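Side-chain contacts in enolase (alpha proteobacterium BAL199, PDB 3UGV), which probably catalyses a magnesium-dependent reaction that starts with proton abstraction beside a carboxylate, as in the mandelate racemase branch of the enolase superfamily: residues A138-A143 with C148-G153; A172-E177 with I206-A211; G305-W310 with A334-V339. All blocks are in the same frame, centred on the assembly; numbering follows the deposited sequence.

Interaction 1: residues A138-A143 with C148-G153; sequences ALARAA and CTLLGG
A140 and L150 bring the two backbones closest, with 6.0 Å between the CA of A140 and the CA of L150. Both segments are helix ends. Residue A143 is the first to leave helix 123-142, and its N bonds to the O of A140, with a weaker bond to the O of L139. The short helix 147-150 ends in a Schellman motif at G152, where a phi of 106° would jam any CB against the carbonyl O of L151. Two bonds back into the last turn complete the motif, from G153 N to C148 O and from G152 N to T149 O (2.9 Å).

The contact is a worked example of one leucine joining two helix ends, here in what is by family the N-terminal capping domain of the mandelate racemase group. L150 supplies all the touching atoms of its segment; its CG, anti to the backbone N (chi1 178°), carries the isobutyl fork across to the longer helix. The two methyls then divide the work. CD2 of L150 meets CD2 of L139 at 3.9 Å, the side chains crossing at about a right angle, and also lies 4.1 Å from the backbone N of A140. The CB of A140 is 4.3 Å from the same CD2. The other branch, CD1 of L150, reaches the CB of A143 at 4.2 Å. No hydrogen bond crosses, and only 144 Å² is buried, yet all four residues are shielded in the assembly.

That shielding comes partly from a second subunit: L139 packs on T149 of the neighbouring subunit, A143 on M145 of that subunit, and L150 on its counterpart L150 there. Within its own chain L150 also rests on W136 of helix 123-142, one turn before A140.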
loop_
_atom_site.group_PDB
_atom_site.type_symbol
_atom_site.label_atom_id
_atom_site.label_comp_id
_atom_site.label_asym_id
_atom_site.label_seq_id
_atom_site.Cartn_x
_atom_site.Cartn_y
_atom_site.Cartn_z
ATOM N N ALA F 138 45.866 -5.352 -2.230
ATOM C CA ALA F 138 46.842 -6.375 -2.625
ATOM C C ALA F 138 46.570 -6.935 -4.033
ATOM O O ALA F 138 47.481 -7.044 -4.846
ATOM C CB ALA F 138 46.908 -7.499 -1.583
ATOM N N LEU F 139 45.313 -7.269 -4.320
ATOM C CA LEU F 139 44.935 -7.788 -5.630
ATOM C C LEU F 139 45.251 -6.782 -6.726
ATOM O O LEU F 139 45.735 -7.142 -7.786
ATOM C CB LEU F 139 43.445 -8.157 -5.652
ATOM C CG LEU F 139 42.876 -8.790 -6.920
ATOM C CD1 LEU F 139 43.438 -10.194 -7.158
ATOM C CD2 LEU F 139 41.362 -8.845 -6.815
ATOM N N ALA F 140 44.971 -5.512 -6.467
ATOM C CA ALA F 140 45.291 -4.451 -7.415
ATOM C C ALA F 140 46.794 -4.379 -7.694
ATOM O O ALA F 140 47.216 -4.296 -8.844
ATOM C CB ALA F 140 44.796 -3.128 -6.887
ATOM N N ARG F 141 47.601 -4.406 -6.634
ATOM C CA ARG F 141 49.054 -4.382 -6.780
ATOM C C ARG F 141 49.530 -5.595 -7.578
ATOM O O ARG F 141 50.372 -5.476 -8.469
ATOM C CB ARG F 141 49.748 -4.324 -5.410
ATOM C CG ARG F 141 49.494 -3.026 -4.652
ATOM C CD ARG F 141 50.142 -3.004 -3.263
ATOM N NE ARG F 141 49.913 -1.722 -2.594
ATOM C CZ ARG F 141 50.653 -0.631 -2.791
ATOM N NH1 ARG F 141 51.674 -0.668 -3.638
ATOM N NH2 ARG F 141 50.374 0.497 -2.148
ATOM N N ALA F 142 48.975 -6.756 -7.263
ATOM C CA ALA F 142 49.280 -7.971 -7.998
ATOM C C ALA F 142 48.966 -7.852 -9.495
ATOM O O ALA F 142 49.559 -8.549 -10.305
ATOM C CB ALA F 142 48.546 -9.169 -7.379
ATOM N N ALA F 143 48.030 -6.985 -9.869
ATOM C CA ALA F 143 47.723 -6.777 -11.285
ATOM C C ALA F 143 48.449 -5.548 -11.821
ATOM O O ALA F 143 48.232 -5.133 -12.961
ATOM C CB ALA F 143 46.218 -6.633 -11.495
ATOM N N CYS F 148 40.987 1.703 -8.834
ATOM C CA CYS F 148 39.897 2.120 -9.709
ATOM C C CYS F 148 40.022 1.463 -11.083
ATOM O O CYS F 148 39.020 1.191 -11.741
ATOM C CB CYS F 148 39.864 3.637 -9.856
ATOM S SG CYS F 148 41.400 4.357 -10.450
ATOM N N THR F 149 41.256 1.207 -11.507
ATOM C CA THR F 149 41.501 0.550 -12.785
ATOM C C THR F 149 41.114 -0.928 -12.724
ATOM O O THR F 149 40.408 -1.432 -13.591
ATOM C CB THR F 149 42.972 0.710 -13.237
ATOM O OG1 THR F 149 43.284 2.104 -13.349
ATOM C CG2 THR F 149 43.187 0.053 -14.594
ATOM N N LEU F 150 41.556 -1.621 -11.685
ATOM C CA LEU F 150 41.131 -3.001 -11.490
ATOM C C LEU F 150 39.604 -3.122 -11.497
ATOM O O LEU F 150 39.057 -4.122 -11.952
ATOM C CB LEU F 150 41.689 -3.552 -10.180
ATOM C CG LEU F 150 41.262 -4.988 -9.862
ATOM C CD1 LEU F 150 42.120 -5.937 -10.657
ATOM C CD2 LEU F 150 41.380 -5.288 -8.375
ATOM N N LEU F 151 38.925 -2.094 -10.996
ATOM C CA LEU F 151 37.470 -2.104 -10.892
ATOM C C LEU F 151 36.768 -1.651 -12.167
ATOM O O LEU F 151 35.534 -1.584 -12.214
ATOM C CB LEU F 151 37.010 -1.245 -9.716
ATOM C CG LEU F 151 37.373 -1.794 -8.341
ATOM C CD1 LEU F 151 36.918 -0.838 -7.252
ATOM C CD2 LEU F 151 36.787 -3.202 -8.158
ATOM N N GLY F 152 37.540 -1.326 -13.200
ATOM C CA GLY F 152 36.940 -1.041 -14.491
ATOM C C GLY F 152 36.920 0.428 -14.871
ATOM O O GLY F 152 36.305 0.806 -15.873
ATOM N N GLY F 153 37.591 1.260 -14.082
ATOM C CA GLY F 153 37.626 2.678 -14.370
ATOM C C GLY F 153 39.042 3.109 -14.615
ATOM O O GLY F 153 39.872 2.275 -14.981
#

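Interaction 2: residues A172-E177 with I206-A211; sequences AEVAAE and IETAEA
Two pairs set the backbone spacing: V174 and T208 have their CA atoms 6.9 Å apart, and at A175 and A211 the CA atoms close to 5.5 Å, so within these segments the backbones are closer at the alanine pair than at V174 and T208.

The close approach illustrates how alanine lets helices come almost backbone to backbone. The CB of A175 faces the other helix and meets the CB of A211 at 4.0 Å. It comes nearer still to the main chain, lying 3.4 Å from the O of A211, so one methyl touches both a methyl and a carbonyl group.

At the wider pair, branched side chains fill the gap. V174 turns CG1 anti to its backbone N (chi1 167°), which lays that methyl against the methyl of T208. CG1 of V174 and CG2 of T208 are 3.5 Å apart, tighter than usual for two carbons, and the side chains cross at about a right angle. The CB of V174 follows at 3.8 Å from the same CG2. T208 thus presents its apolar branch to the neighbour, while its OG1 stays beside its own backbone N and bonds to the O of V204, one turn earlier in the same helix. The polar end is thereby satisfied within its own helix, and no hydrogen bond joins the two segments.

These are successive helices on the outside of what is probably, by family, the (beta/alpha)7beta barrel of the enolase superfamily. Strand 192-196, which links them in sequence, lies beneath: V174 and T208 both pack on L195. The loop residue R199 touches the same two side chains, and P171 at the start of helix 171-183 meets T208.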
loop_
_atom_site.group_PDB
_atom_site.type_symbol
_atom_site.label_atom_id
_atom_site.label_comp_id
_atom_site.label_asym_id
_atom_site.label_seq_id
_atom_site.Cartn_x
_atom_site.Cartn_y
_atom_site.Cartn_z
ATOM N N ALA F 172 31.305 33.515 14.498
ATOM C CA ALA F 172 32.452 34.227 13.935
ATOM C C ALA F 172 33.657 33.304 13.783
ATOM O O ALA F 172 34.391 33.395 12.813
ATOM C CB ALA F 172 32.806 35.453 14.773
ATOM N N GLU F 173 33.852 32.412 14.744
ATOM C CA GLU F 173 34.943 31.451 14.675
ATOM C C GLU F 173 34.725 30.452 13.552
ATOM O O GLU F 173 35.673 30.017 12.911
ATOM C CB GLU F 173 35.049 30.669 15.975
ATOM C CG GLU F 173 35.803 31.343 17.087
ATOM C CD GLU F 173 36.005 30.401 18.251
ATOM O OE1 GLU F 173 35.010 30.102 18.947
ATOM O OE2 GLU F 173 37.149 29.935 18.447
ATOM N N VAL F 174 33.473 30.071 13.326
ATOM C CA VAL F 174 33.182 29.067 12.310
ATOM C C VAL F 174 33.324 29.684 10.920
ATOM O O VAL F 174 33.831 29.049 9.992
ATOM C CB VAL F 174 31.797 28.414 12.530
ATOM C CG1 VAL F 174 31.377 27.610 11.308
ATOM C CG2 VAL F 174 31.839 27.528 13.769
ATOM N N ALA F 175 32.925 30.944 10.791
ATOM C CA ALA F 175 33.048 31.626 9.507
ATOM C C ALA F 175 34.514 31.821 9.125
ATOM O O ALA F 175 34.881 31.670 7.965
ATOM C CB ALA F 175 32.311 32.953 9.526
ATOM N N ALA F 176 35.359 32.142 10.099
ATOM C CA ALA F 176 36.778 32.341 9.802
ATOM C C ALA F 176 37.410 31.028 9.361
ATOM O O ALA F 176 38.201 30.992 8.429
ATOM C CB ALA F 176 37.509 32.899 11.002
ATOM N N GLU F 177 37.026 29.944 10.024
ATOM C CA GLU F 177 37.540 28.634 9.693
ATOM C C GLU F 177 37.042 28.172 8.324
ATOM O O GLU F 177 37.752 27.473 7.603
ATOM C CB GLU F 177 37.140 27.640 10.769
ATOM C CG GLU F 177 37.616 26.237 10.489
ATOM C CD GLU F 177 37.579 25.356 11.725
ATOM O OE1 GLU F 177 38.512 25.467 12.556
ATOM O OE2 GLU F 177 36.620 24.559 11.868
ATOM N N ILE F 206 21.624 28.709 12.780
ATOM C CA ILE F 206 21.247 29.429 11.577
ATOM C C ILE F 206 22.172 30.630 11.403
ATOM O O ILE F 206 22.620 30.946 10.305
ATOM C CB ILE F 206 19.776 29.885 11.687
ATOM C CG1 ILE F 206 18.850 28.675 11.512
ATOM C CG2 ILE F 206 19.463 30.993 10.682
ATOM C CD1 ILE F 206 17.416 28.963 11.829
ATOM N N GLU F 207 22.449 31.291 12.516
ATOM C CA GLU F 207 23.375 32.408 12.558
ATOM C C GLU F 207 24.723 31.974 11.993
ATOM O O GLU F 207 25.343 32.695 11.207
ATOM C CB GLU F 207 23.526 32.851 14.007
ATOM C CG GLU F 207 24.121 34.210 14.221
ATOM C CD GLU F 207 24.294 34.505 15.704
ATOM O OE1 GLU F 207 23.338 34.254 16.479
ATOM O OE2 GLU F 207 25.393 34.961 16.094
ATOM N N THR F 208 25.166 30.782 12.391
ATOM C CA THR F 208 26.409 30.220 11.876
ATOM C C THR F 208 26.395 30.001 10.355
ATOM O O THR F 208 27.339 30.377 9.664
ATOM C CB THR F 208 26.753 28.922 12.595
ATOM O OG1 THR F 208 26.917 29.191 13.987
ATOM C CG2 THR F 208 28.047 28.347 12.056
ATOM N N ALA F 209 25.327 29.390 9.843
ATOM C CA ALA F 209 25.158 29.213 8.408
ATOM C C ALA F 209 25.280 30.555 7.669
ATOM O O ALA F 209 26.017 30.672 6.676
ATOM C CB ALA F 209 23.796 28.549 8.108
ATOM N N GLU F 210 24.562 31.566 8.159
ATOM C CA GLU F 210 24.565 32.889 7.522
ATOM C C GLU F 210 25.959 33.496 7.563
ATOM O O GLU F 210 26.404 34.071 6.585
ATOM C CB GLU F 210 23.551 33.833 8.180
ATOM C CG GLU F 210 22.083 33.352 8.139
ATOM C CD GLU F 210 21.465 33.367 6.735
ATOM O OE1 GLU F 210 22.204 33.582 5.746
ATOM O OE2 GLU F 210 20.229 33.167 6.622
ATOM N N ALA F 211 26.657 33.336 8.683
ATOM C CA ALA F 211 28.017 33.864 8.820
ATOM C C ALA F 211 29.004 33.177 7.869
ATOM O O ALA F 211 29.877 33.822 7.280
ATOM C CB ALA F 211 28.489 33.739 10.261
#

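Interaction 3: residues G305-W310 with A334-V339; sequences GGVSGW and AHVMRV
V336 is the first residue of 334-339 to reach across, and it meets two side chains of helix 306-320. Its CG1 lies anti to the carbonyl carbon (chi1 -62°) and skims CG1 of V307 at 4.5 Å, a loose apolar touch. CG2, between the backbone N and the carbonyl carbon, sits over one face of the W310 indole. This methyl is 3.6 Å from the centroid of the five-membered ring and only 11° off the ring normal, a CH-pi contact centred on that ring and offset toward the rim of the indole as a whole. NE1 of W310 is the ring atom nearest to it, 3.5 Å from CG2, and the CB of V336 adds a contact of 3.6 Å to CD1 of the indole.

M337 comes next and reaches the benzo half of the same indole. Bent at both chi2 and chi3, the chain places SD 3.9 Å from CZ2 of W310. The sulfur lies 5.1 Å from the centroid of the six-membered ring and 68° off its normal, an oblique Met-aromatic contact.

Outside the segments, NE1 of W310 bonds to OG1 of T340, the hydroxyl to which the O of V336 is also bonded, and F301 stacks on the indole. T340 therefore ties together the indole N-H and the backbone of the valine that covers the ring. A leucine in place of W310 would probably strip V336 CG2 of its aromatic face, part SD of M337 from its ring and cost the hydroxyl of T340 one partner.

No hydrogen bond joins the two segments directly. The contact therefore probably rests on shape and on the polarisable indole and sulfur, with the indole N-H satisfied by T340. The side chain of W310 is about 13 Å from a bound magnesium ion, so this is packing between helices 306-320 and 330-337 and not part of the metal site.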
loop_
_atom_site.group_PDB
_atom_site.type_symbol
_atom_site.label_atom_id
_atom_site.label_comp_id
_atom_site.label_asym_id
_atom_site.label_seq_id
_atom_site.Cartn_x
_atom_site.Cartn_y
_atom_site.Cartn_z
ATOM N N GLY F 305 30.984 -2.707 4.343
ATOM C CA GLY F 305 31.645 -3.938 3.932
ATOM C C GLY F 305 32.806 -3.712 2.971
ATOM O O GLY F 305 33.022 -4.498 2.043
ATOM N N GLY F 306 33.545 -2.626 3.198
ATOM C CA GLY F 306 34.735 -2.320 2.430
ATOM C C GLY F 306 34.463 -2.065 0.964
ATOM O O GLY F 306 33.412 -1.541 0.601
ATOM N N VAL F 307 35.418 -2.437 0.117
ATOM C CA VAL F 307 35.252 -2.291 -1.322
ATOM C C VAL F 307 34.125 -3.191 -1.841
ATOM O O VAL F 307 33.310 -2.765 -2.660
ATOM C CB VAL F 307 36.565 -2.589 -2.077
ATOM C CG1 VAL F 307 36.304 -2.673 -3.563
ATOM C CG2 VAL F 307 37.621 -1.517 -1.764
ATOM N N SER F 308 34.074 -4.424 -1.345
ATOM C CA SER F 308 33.053 -5.390 -1.770
ATOM C C SER F 308 31.645 -4.894 -1.513
ATOM O O SER F 308 30.811 -4.883 -2.424
ATOM C CB SER F 308 33.235 -6.730 -1.047
ATOM O OG SER F 308 34.439 -7.346 -1.443
ATOM N N GLY F 309 31.382 -4.496 -0.266
ATOM C CA GLY F 309 30.088 -3.938 0.100
ATOM C C GLY F 309 29.728 -2.662 -0.637
ATOM O O GLY F 309 28.570 -2.469 -1.005
ATOM N N TRP F 310 30.707 -1.786 -0.868
ATOM C CA TRP F 310 30.424 -0.553 -1.596
ATOM C C TRP F 310 29.923 -0.845 -3.004
ATOM O O TRP F 310 28.956 -0.233 -3.466
ATOM C CB TRP F 310 31.649 0.356 -1.670
ATOM C CG TRP F 310 31.386 1.564 -2.539
ATOM C CD1 TRP F 310 31.426 1.613 -3.895
ATOM C CD2 TRP F 310 30.996 2.874 -2.102
ATOM N NE1 TRP F 310 31.103 2.869 -4.332
ATOM C CE2 TRP F 310 30.836 3.663 -3.250
ATOM C CE3 TRP F 310 30.781 3.455 -0.848
ATOM C CZ2 TRP F 310 30.470 5.011 -3.188
ATOM C CZ3 TRP F 310 30.411 4.787 -0.785
ATOM C CH2 TRP F 310 30.264 5.550 -1.948
ATOM N N ALA F 334 37.936 7.847 -3.206
ATOM C CA ALA F 334 38.155 8.382 -4.546
ATOM C C ALA F 334 38.240 7.265 -5.601
ATOM O O ALA F 334 37.725 7.414 -6.722
ATOM C CB ALA F 334 39.387 9.289 -4.578
ATOM N N HIS F 335 38.861 6.142 -5.239
ATOM C CA HIS F 335 38.962 5.018 -6.174
ATOM C C HIS F 335 37.598 4.482 -6.602
ATOM O O HIS F 335 37.323 4.418 -7.797
ATOM C CB HIS F 335 39.846 3.892 -5.622
ATOM C CG HIS F 335 41.311 4.131 -5.817
ATOM N ND1 HIS F 335 41.980 3.768 -6.968
ATOM C CD2 HIS F 335 42.236 4.704 -5.009
ATOM C CE1 HIS F 335 43.253 4.104 -6.860
ATOM N NE2 HIS F 335 43.433 4.675 -5.682
ATOM N N VAL F 336 36.742 4.120 -5.640
ATOM C CA VAL F 336 35.443 3.526 -5.985
ATOM C C VAL F 336 34.485 4.544 -6.584
ATOM O O VAL F 336 33.613 4.177 -7.368
ATOM C CB VAL F 336 34.734 2.811 -4.791
ATOM C CG1 VAL F 336 35.563 1.656 -4.291
ATOM C CG2 VAL F 336 34.445 3.793 -3.663
ATOM N N MET F 337 34.639 5.817 -6.219
ATOM C CA MET F 337 33.785 6.867 -6.803
ATOM C C MET F 337 34.018 7.002 -8.298
ATOM O O MET F 337 33.125 7.431 -9.034
ATOM C CB MET F 337 33.973 8.224 -6.109
ATOM C CG MET F 337 33.396 8.280 -4.710
ATOM S SD MET F 337 31.603 8.404 -4.737
ATOM C CE MET F 337 31.410 10.174 -4.989
ATOM N N ARG F 338 35.218 6.623 -8.739
ATOM C CA ARG F 338 35.564 6.640 -10.162
ATOM C C ARG F 338 34.757 5.616 -10.957
ATOM O O ARG F 338 34.604 5.759 -12.160
ATOM C CB ARG F 338 37.066 6.401 -10.374
ATOM C CG ARG F 338 37.964 7.567 -9.954
ATOM C CD ARG F 338 37.756 8.796 -10.830
ATOM N NE ARG F 338 38.035 8.517 -12.237
ATOM C CZ ARG F 338 37.989 9.430 -13.212
ATOM N NH1 ARG F 338 37.680 10.693 -12.942
ATOM N NH2 ARG F 338 38.260 9.083 -14.465
ATOM N N VAL F 339 34.243 4.587 -10.292
ATOM C CA VAL F 339 33.419 3.599 -10.986
ATOM C C VAL F 339 32.025 3.492 -10.391
ATOM O O VAL F 339 31.320 2.520 -10.641
ATOM C CB VAL F 339 34.052 2.209 -10.968
ATOM C CG1 VAL F 339 35.390 2.247 -11.673
ATOM C CG2 VAL F 339 34.215 1.724 -9.528
#

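In the fold
From the N terminus, interaction 1 comes first and closes a turn of four residues between two helices of the capping domain, where a second subunit also packs. Interaction 2 follows, closing the helix-strand-helix unit around strand 192-196, and interaction 3 closes a mostly helical span of 23 residues later in the barrel, slightly shorter than the 28 of interaction 2. The three run in series: none nests in or crosses another. In space, interactions 1 and 3 are neighbours, their centres about 12 Å apart, with C148 N probably hydrogen-bonded to H335 ND1 and V339 packing near G153; this ties the capping domain to the barrel. Interaction 2 stands alone across the chain's centre.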